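Local coordinates for replication initiation and membrane attachment protein (Geobacillus stearothermophilus 10, PDB 5WTN) that takes part in initiating bacterial DNA replication as a tetrameric primosomal protein and forms a complex with a primosomal re-initiation protein, at the interface of chains A and B and the interface of chains A and C. Residues are numbered along the deposited sequence; one frame, centred on the assembly and turned at random. Chains: chain A/B/C, Replication initiation and membrane attachment protein.

Contact 1: the interface of chains A and B. Residues chain A 147-149, 195; chain B 17, 19, 108.
This patch of the two-fold A/B interface joins a loop of chain A to the N-terminal region of chain B. B:Arg19, A:Ile149 and A:Pro147 carry it. B:Arg19 sits just after strand 13-17. Its chain is bent at both chi2 (-113°) and chi3, so the guanidinium turns toward the A loop. The terminal NH1 gives a hydrogen bond to the backbone carbonyl O of A:Pro147, at 2.8 Å. The donor lies in the plane of that carbonyl. The bond is bent, with 125° at the hydrogen, and the oxygen is somewhat out of the guanidinium plane. A:Ile149 covers one face of the same group. Its CG1 lies 3.7 Å above the guanidinium plane of B:Arg19, toward the rim. The isoleucine holds CG1 anti to the carbonyl carbon (chi1 -71°) and crosses the arginine obliquely. Its end methyl CD1 is 3.6 Å from NH2 of B:Arg19. B:Glu108, from strand 104-109 of the same chain, backs the arginine and also touches chain A. Its carboxylate lies at the guanidinium edge, in plane, and pairs with it as a salt bridge, so it could help set the orientation of the group. An alanine in place of B:Arg19 would remove the hydrogen bond to the loop and the flat face under A:Ile149, and would probably loosen this patch. A:Asp195 runs alongside B:Arg19 but makes no salt bridge with it; its charge may act on the arginine and on B:Glu108 in opposite senses. The CD1 methyl of A:Ile149 also reaches the carboxylate of B:Glu108, 3.8 Å from OE2.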
ATOM      1  N   PRO A 147      -5.055 -18.321 -11.234  1.00 46.89           N
ATOM      2  CA  PRO A 147      -5.498 -19.679 -11.599  1.00 47.65           C
ATOM      3  C   PRO A 147      -6.705 -20.147 -10.770  1.00 47.75           C
ATOM      4  O   PRO A 147      -6.735 -19.932  -9.549  1.00 46.37           O
ATOM      5  CB  PRO A 147      -4.261 -20.546 -11.306  1.00 40.98           C
ATOM      6  CG  PRO A 147      -3.388 -19.712 -10.384  1.00 43.75           C
ATOM      7  CD  PRO A 147      -3.644 -18.289 -10.797  1.00 46.67           C
ATOM      8  N   SER A 148      -7.676 -20.785 -11.422  1.00 45.17           N
ATOM      9  CA  SER A 148      -8.930 -21.127 -10.761  1.00 46.86           C
ATOM     10  C   SER A 148      -8.744 -22.251  -9.740  1.00 52.59           C
ATOM     11  O   SER A 148      -7.633 -22.741  -9.536  1.00 55.51           O
ATOM     12  CB  SER A 148      -9.980 -21.538 -11.791  1.00 46.70           C
ATOM     13  OG  SER A 148      -9.842 -20.796 -12.986  1.00 53.98           O
ATOM     14  N   ILE A 149      -9.834 -22.637  -9.083  1.00 52.57           N
ATOM     15  CA  ILE A 149      -9.805 -23.757  -8.151  1.00 53.61           C
ATOM     16  C   ILE A 149     -10.526 -24.944  -8.766  1.00 58.93           C
ATOM     17  O   ILE A 149     -11.687 -24.815  -9.169  1.00 61.38           O
ATOM     18  CB  ILE A 149     -10.496 -23.403  -6.822  1.00 56.02           C
ATOM     19  CG1 ILE A 149      -9.651 -22.404  -6.024  1.00 43.55           C
ATOM     20  CG2 ILE A 149     -10.787 -24.671  -6.003  1.00 52.11           C
ATOM     21  CD1 ILE A 149     -10.215 -22.114  -4.648  1.00 38.51           C
ATOM     22  N   ASP A 195     -14.023 -10.978  -3.086  1.00 55.87           N
ATOM     23  CA  ASP A 195     -14.937 -11.891  -2.414  1.00 56.54           C
ATOM     24  C   ASP A 195     -14.764 -11.640  -0.930  1.00 56.65           C
ATOM     25  O   ASP A 195     -13.818 -12.151  -0.310  1.00 50.53           O
ATOM     26  CB  ASP A 195     -14.556 -13.344  -2.709  1.00 50.32           C
ATOM     27  CG  ASP A 195     -15.140 -13.857  -4.006  1.00 56.32           C
ATOM     28  OD1 ASP A 195     -14.573 -14.834  -4.551  1.00 56.34           O
ATOM     29  OD2 ASP A 195     -16.159 -13.295  -4.472  1.00 59.96           O
TER
ATOM     30  N   GLN B  17      -3.643 -19.794  -1.841  1.00 19.41           N
ATOM     31  CA  GLN B  17      -4.233 -19.162  -3.007  1.00 20.83           C
ATOM     32  C   GLN B  17      -5.275 -18.112  -2.618  1.00 22.29           C
ATOM     33  O   GLN B  17      -5.701 -18.059  -1.465  1.00 21.82           O
ATOM     34  CB  GLN B  17      -4.802 -20.240  -3.935  1.00 21.61           C
ATOM     35  CG  GLN B  17      -3.713 -21.035  -4.671  1.00 23.23           C
ATOM     36  CD  GLN B  17      -4.239 -22.249  -5.422  1.00 25.70           C
ATOM     37  OE1 GLN B  17      -5.045 -22.131  -6.358  1.00 24.53           O
ATOM     38  NE2 GLN B  17      -3.768 -23.433  -5.023  1.00 26.30           N
ATOM     39  N   ARG B  19      -8.529 -15.362  -4.692  1.00 30.03           N
ATOM     40  CA  ARG B  19      -9.121 -14.696  -5.845  1.00 28.40           C
ATOM     41  C   ARG B  19      -9.116 -13.183  -5.630  1.00 30.84           C
ATOM     42  O   ARG B  19      -9.470 -12.415  -6.524  1.00 35.70           O
ATOM     43  CB  ARG B  19     -10.548 -15.192  -6.079  1.00 30.75           C
ATOM     44  CG  ARG B  19     -10.853 -16.533  -5.429  1.00 33.80           C
ATOM     45  CD  ARG B  19     -11.085 -17.612  -6.474  1.00 30.54           C
ATOM     46  NE  ARG B  19      -9.845 -18.008  -7.136  1.00 34.28           N
ATOM     47  CZ  ARG B  19      -8.812 -18.565  -6.513  1.00 38.09           C
ATOM     48  NH1 ARG B  19      -7.723 -18.893  -7.195  1.00 41.58           N
ATOM     49  NH2 ARG B  19      -8.865 -18.792  -5.207  1.00 33.39           N
ATOM     50  N   GLU B 108      -7.358 -21.141   0.906  1.00 17.09           N
ATOM     51  CA  GLU B 108      -7.862 -20.084   0.041  1.00 17.44           C
ATOM     52  C   GLU B 108      -8.167 -18.858   0.906  1.00 17.28           C
ATOM     53  O   GLU B 108      -9.027 -18.887   1.793  1.00 15.00           O
ATOM     54  CB  GLU B 108      -9.074 -20.617  -0.753  1.00 19.04           C
ATOM     55  CG  GLU B 108     -10.095 -19.604  -1.269  1.00 23.00           C
ATOM     56  CD  GLU B 108      -9.550 -18.727  -2.385  1.00 30.34           C
ATOM     57  OE1 GLU B 108     -10.144 -17.662  -2.695  1.00 28.31           O
ATOM     58  OE2 GLU B 108      -8.514 -19.108  -2.967  1.00 36.58           O
TER

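Contact 2: the interface of chains A and C. Residues chain A 32, 35-40, 131-132; chain C 48, 68-71.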
ATOM      1  N   LEU A  32      -3.176   0.771 -15.879  1.00 12.77           N
ATOM      2  CA  LEU A  32      -3.188  -0.188 -16.981  1.00 13.28           C
ATOM      3  C   LEU A  32      -4.496  -0.421 -17.716  1.00 13.11           C
ATOM      4  O   LEU A  32      -4.497  -0.972 -18.809  1.00 15.61           O
ATOM      5  CB  LEU A  32      -2.632  -1.522 -16.515  1.00 14.52           C
ATOM      6  CG  LEU A  32      -1.317  -1.409 -15.761  1.00 15.02           C
ATOM      7  CD1 LEU A  32      -0.890  -2.791 -15.338  1.00 20.73           C
ATOM      8  CD2 LEU A  32      -0.263  -0.771 -16.633  1.00 14.19           C
ATOM      9  N   GLN A  35      -6.347   3.990 -18.036  1.00 11.66           N
ATOM     10  CA  GLN A  35      -5.544   5.007 -18.719  1.00 12.23           C
ATOM     11  C   GLN A  35      -5.616   4.943 -20.226  1.00 12.16           C
ATOM     12  O   GLN A  35      -5.758   5.969 -20.849  1.00 11.50           O
ATOM     13  CB  GLN A  35      -4.091   5.006 -18.269  1.00 13.73           C
ATOM     14  CG  GLN A  35      -3.359   6.301 -18.607  1.00 11.87           C
ATOM     15  CD  GLN A  35      -1.861   6.195 -18.360  1.00 14.46           C
ATOM     16  OE1 GLN A  35      -1.086   7.105 -18.680  1.00 17.65           O
ATOM     17  NE2 GLN A  35      -1.449   5.097 -17.777  1.00 15.31           N
ATOM     18  N   PRO A  36      -5.521   3.738 -20.822  1.00 15.81           N
ATOM     19  CA  PRO A  36      -5.690   3.724 -22.285  1.00 15.70           C
ATOM     20  C   PRO A  36      -7.021   4.329 -22.759  1.00 16.97           C
ATOM     21  O   PRO A  36      -7.080   4.902 -23.845  1.00 20.59           O
ATOM     22  CB  PRO A  36      -5.632   2.243 -22.621  1.00 14.41           C
ATOM     23  CG  PRO A  36      -4.715   1.691 -21.589  1.00 16.72           C
ATOM     24  CD  PRO A  36      -5.057   2.431 -20.321  1.00 14.02           C
ATOM     25  N   LEU A  37      -8.074   4.218 -21.961  1.00 13.64           N
ATOM     26  CA  LEU A  37      -9.337   4.790 -22.357  1.00 10.83           C
ATOM     27  C   LEU A  37      -9.406   6.311 -22.139  1.00 14.10           C
ATOM     28  O   LEU A  37      -9.832   7.036 -23.036  1.00 18.08           O
ATOM     29  CB  LEU A  37     -10.493   4.062 -21.669  1.00 12.61           C
ATOM     30  CG  LEU A  37     -10.644   2.561 -21.999  1.00 13.29           C
ATOM     31  CD1 LEU A  37     -12.004   2.028 -21.553  1.00 11.77           C
ATOM     32  CD2 LEU A  37     -10.420   2.277 -23.469  1.00 10.03           C
ATOM     33  N   ILE A  38      -9.019   6.798 -20.959  1.00 12.90           N
ATOM     34  CA  ILE A  38      -9.226   8.211 -20.626  1.00 11.11           C
ATOM     35  C   ILE A  38      -8.030   9.138 -20.883  1.00 13.86           C
ATOM     36  O   ILE A  38      -8.168  10.389 -20.898  1.00 13.33           O
ATOM     37  CB  ILE A  38      -9.667   8.368 -19.164  1.00 11.30           C
ATOM     38  CG1 ILE A  38      -8.531   7.998 -18.211  1.00 10.65           C
ATOM     39  CG2 ILE A  38     -10.896   7.507 -18.882  1.00 11.55           C
ATOM     40  CD1 ILE A  38      -8.868   8.267 -16.749  1.00  9.24           C
ATOM     41  N   GLY A  39      -6.871   8.521 -21.100  1.00 11.83           N
ATOM     42  CA  GLY A  39      -5.647   9.235 -21.386  1.00  9.31           C
ATOM     43  C   GLY A  39      -4.856   9.578 -20.143  1.00 11.24           C
ATOM     44  O   GLY A  39      -5.391   9.584 -19.032  1.00 10.28           O
ATOM     45  N   CYS A  40      -3.576   9.899 -20.346  1.00 14.36           N
ATOM     46  CA  CYS A  40      -2.639  10.189 -19.264  1.00 12.07           C
ATOM     47  C   CYS A  40      -2.967  11.406 -18.399  1.00 12.19           C
ATOM     48  O   CYS A  40      -2.706  11.391 -17.189  1.00 12.06           O
ATOM     49  CB  CYS A  40      -1.219  10.299 -19.823  1.00 14.11           C
ATOM     50  SG  CYS A  40      -0.860  11.717 -20.924  1.00 24.44           S
ATOM     51  N   GLN A 131      -8.100  -0.126 -28.290  1.00 21.25           N
ATOM     52  CA  GLN A 131      -7.150   0.954 -28.020  1.00 22.02           C
ATOM     53  C   GLN A 131      -5.763   0.469 -27.605  1.00 21.62           C
ATOM     54  O   GLN A 131      -4.791   1.224 -27.655  1.00 24.73           O
ATOM     55  CB  GLN A 131      -7.710   1.900 -26.955  1.00 19.38           C
ATOM     56  CG  GLN A 131      -6.663   2.786 -26.299  1.00 22.92           C
ATOM     57  CD  GLN A 131      -6.334   4.011 -27.129  1.00 29.00           C
ATOM     58  OE1 GLN A 131      -5.224   4.537 -27.068  1.00 25.66           O
ATOM     59  NE2 GLN A 131      -7.304   4.472 -27.913  1.00 29.92           N
ATOM     60  N   VAL A 132      -5.677  -0.790 -27.194  1.00 20.30           N
ATOM     61  CA  VAL A 132      -4.435  -1.363 -26.724  1.00 20.33           C
ATOM     62  C   VAL A 132      -3.894  -2.487 -27.605  1.00 21.14           C
ATOM     63  O   VAL A 132      -2.712  -2.844 -27.532  1.00 22.41           O
ATOM     64  CB  VAL A 132      -4.666  -1.846 -25.278  1.00 19.42           C
ATOM     65  CG1 VAL A 132      -4.422  -3.341 -25.120  1.00 18.16           C
ATOM     66  CG2 VAL A 132      -3.866  -1.000 -24.299  1.00 19.25           C
TER
ATOM     67  N   THR C  48       3.175   5.362 -15.191  1.00 19.37           N
ATOM     68  CA  THR C  48       3.001   4.367 -16.242  1.00 20.64           C
ATOM     69  C   THR C  48       4.199   3.421 -16.296  1.00 20.92           C
ATOM     70  O   THR C  48       4.034   2.220 -16.439  1.00 21.19           O
ATOM     71  CB  THR C  48       2.749   4.997 -17.640  1.00 18.51           C
ATOM     72  OG1 THR C  48       1.761   6.029 -17.543  1.00 18.89           O
ATOM     73  CG2 THR C  48       2.265   3.948 -18.628  1.00 15.55           C
ATOM     74  N   ALA C  68       0.151   3.662 -26.589  1.00 24.25           N
ATOM     75  CA  ALA C  68      -1.201   3.134 -26.447  1.00 23.78           C
ATOM     76  C   ALA C  68      -1.763   3.219 -25.020  1.00 23.91           C
ATOM     77  O   ALA C  68      -2.949   3.525 -24.825  1.00 22.04           O
ATOM     78  CB  ALA C  68      -1.259   1.691 -26.956  1.00 20.47           C
ATOM     79  N   LEU C  69      -0.916   2.909 -24.036  1.00 22.80           N
ATOM     80  CA  LEU C  69      -1.335   2.856 -22.641  1.00 20.67           C
ATOM     81  C   LEU C  69      -1.608   4.254 -22.148  1.00 20.39           C
ATOM     82  O   LEU C  69      -2.559   4.475 -21.396  1.00 19.09           O
ATOM     83  CB  LEU C  69      -0.251   2.234 -21.760  1.00 21.71           C
ATOM     84  CG  LEU C  69       0.058   0.745 -21.863  1.00 21.37           C
ATOM     85  CD1 LEU C  69       1.382   0.445 -21.172  1.00 21.00           C
ATOM     86  CD2 LEU C  69      -1.064  -0.062 -21.237  1.00 19.55           C
ATOM     87  N   MET C  70      -0.772   5.202 -22.565  1.00 20.59           N
ATOM     88  CA  MET C  70      -0.969   6.587 -22.168  1.00 19.81           C
ATOM     89  C   MET C  70      -1.940   7.334 -23.096  1.00 22.21           C
ATOM     90  O   MET C  70      -2.506   8.374 -22.719  1.00 21.78           O
ATOM     91  CB  MET C  70       0.379   7.300 -22.046  1.00 18.03           C
ATOM     92  CG  MET C  70       1.335   6.562 -21.143  1.00 15.87           C
ATOM     93  SD  MET C  70       2.804   7.465 -20.792  1.00  5.88           S
ATOM     94  CE  MET C  70       2.141   8.604 -19.634  1.00 12.89           C
ATOM     95  N   GLN C  71      -2.184   6.763 -24.272  1.00 23.64           N
ATOM     96  CA  GLN C  71      -2.984   7.429 -25.301  1.00 24.43           C
ATOM     97  C   GLN C  71      -2.426   8.824 -25.591  1.00 21.92           C
ATOM     98  O   GLN C  71      -3.156   9.780 -25.791  1.00 22.22           O
ATOM     99  CB  GLN C  71      -4.459   7.497 -24.924  1.00 20.82           C
ATOM    100  CG  GLN C  71      -5.367   7.464 -26.138  1.00 26.34           C
ATOM    101  CD  GLN C  71      -6.741   8.039 -25.869  1.00 28.78           C
ATOM    102  OE1 GLN C  71      -6.970   8.700 -24.850  1.00 26.57           O
ATOM    103  NE2 GLN C  71      -7.668   7.800 -26.793  1.00 34.94           N
TER
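Here the C-terminal end of helix 64-70 of chain C packs against the junction of helices 24-38 and 40-55 of chain A, with helix 122-132 at the flank. This is one patch of the two-fold A/C interface. The polar contacts are weak. The backbone N of A:Cys40, at the start of helix 40-55, gives a weak hydrogen bond to the carbonyl O of C:Met70, at 3.0 Å. The first turn of one helix thus meets the last turn of another. A:Gln35 reaches C:Thr48 with an extended chain, CG anti to the backbone N (chi1 -161°). The two side chains cross obliquely. The hydroxyl OG1 of C:Thr48 gives a weak hydrogen bond to the amide OE1 of A:Gln35, at 3.2 Å. The same hydroxyl takes a weak one from NE2 of A:Gln35, at 3.4 Å, so it touches both ends of the amide. The nitrogen of A:Pro36 comes near the carbonyl O of C:Leu69, but a proline nitrogen has no hydrogen to give, so this is no hydrogen bond. C:Ala68 turns its CB methyl to the backbone O of A:Gln131. Apolar packing lies beside these contacts. The ring of A:Pro36 lies against the backbone of C:Leu69, with CG 3.7 Å from CA of that leucine. C:Met70 runs beside A:Gln35, pointing the same way. It bends at chi3 (76°), and its end methyl CE meets CB of A:Cys40 at 3.8 Å. The third group is a pair of glutamines. C:Gln71 has the most buried surface in the patch. It crosses A:Gln131 at about a right angle, and the two amide planes are 87° apart. The pair packs without an amide-to-amide hydrogen bond. A:Gln131 bends at chi2 to bring its amide there, with CD 3.7 Å from the aliphatic CG of C:Gln71.

The C-alpha centres of contact 1 and contact 2 are about 29 Å apart. They share no residue, but chain A takes part in both. In contact 1 it offers loop residues 147-149 and 195. In contact 2 it offers helices from its N-terminal part and helix 122-132. The N-terminal region is used in both places, by chain B in contact 1 and by chains A and C in contact 2. One copy can therefore hold two neighbours at once through separate surfaces. Each interface is two-fold symmetric. Together they would fit the tetramer reported for DnaB, though the structure alone does not show which interfaces persist in solution.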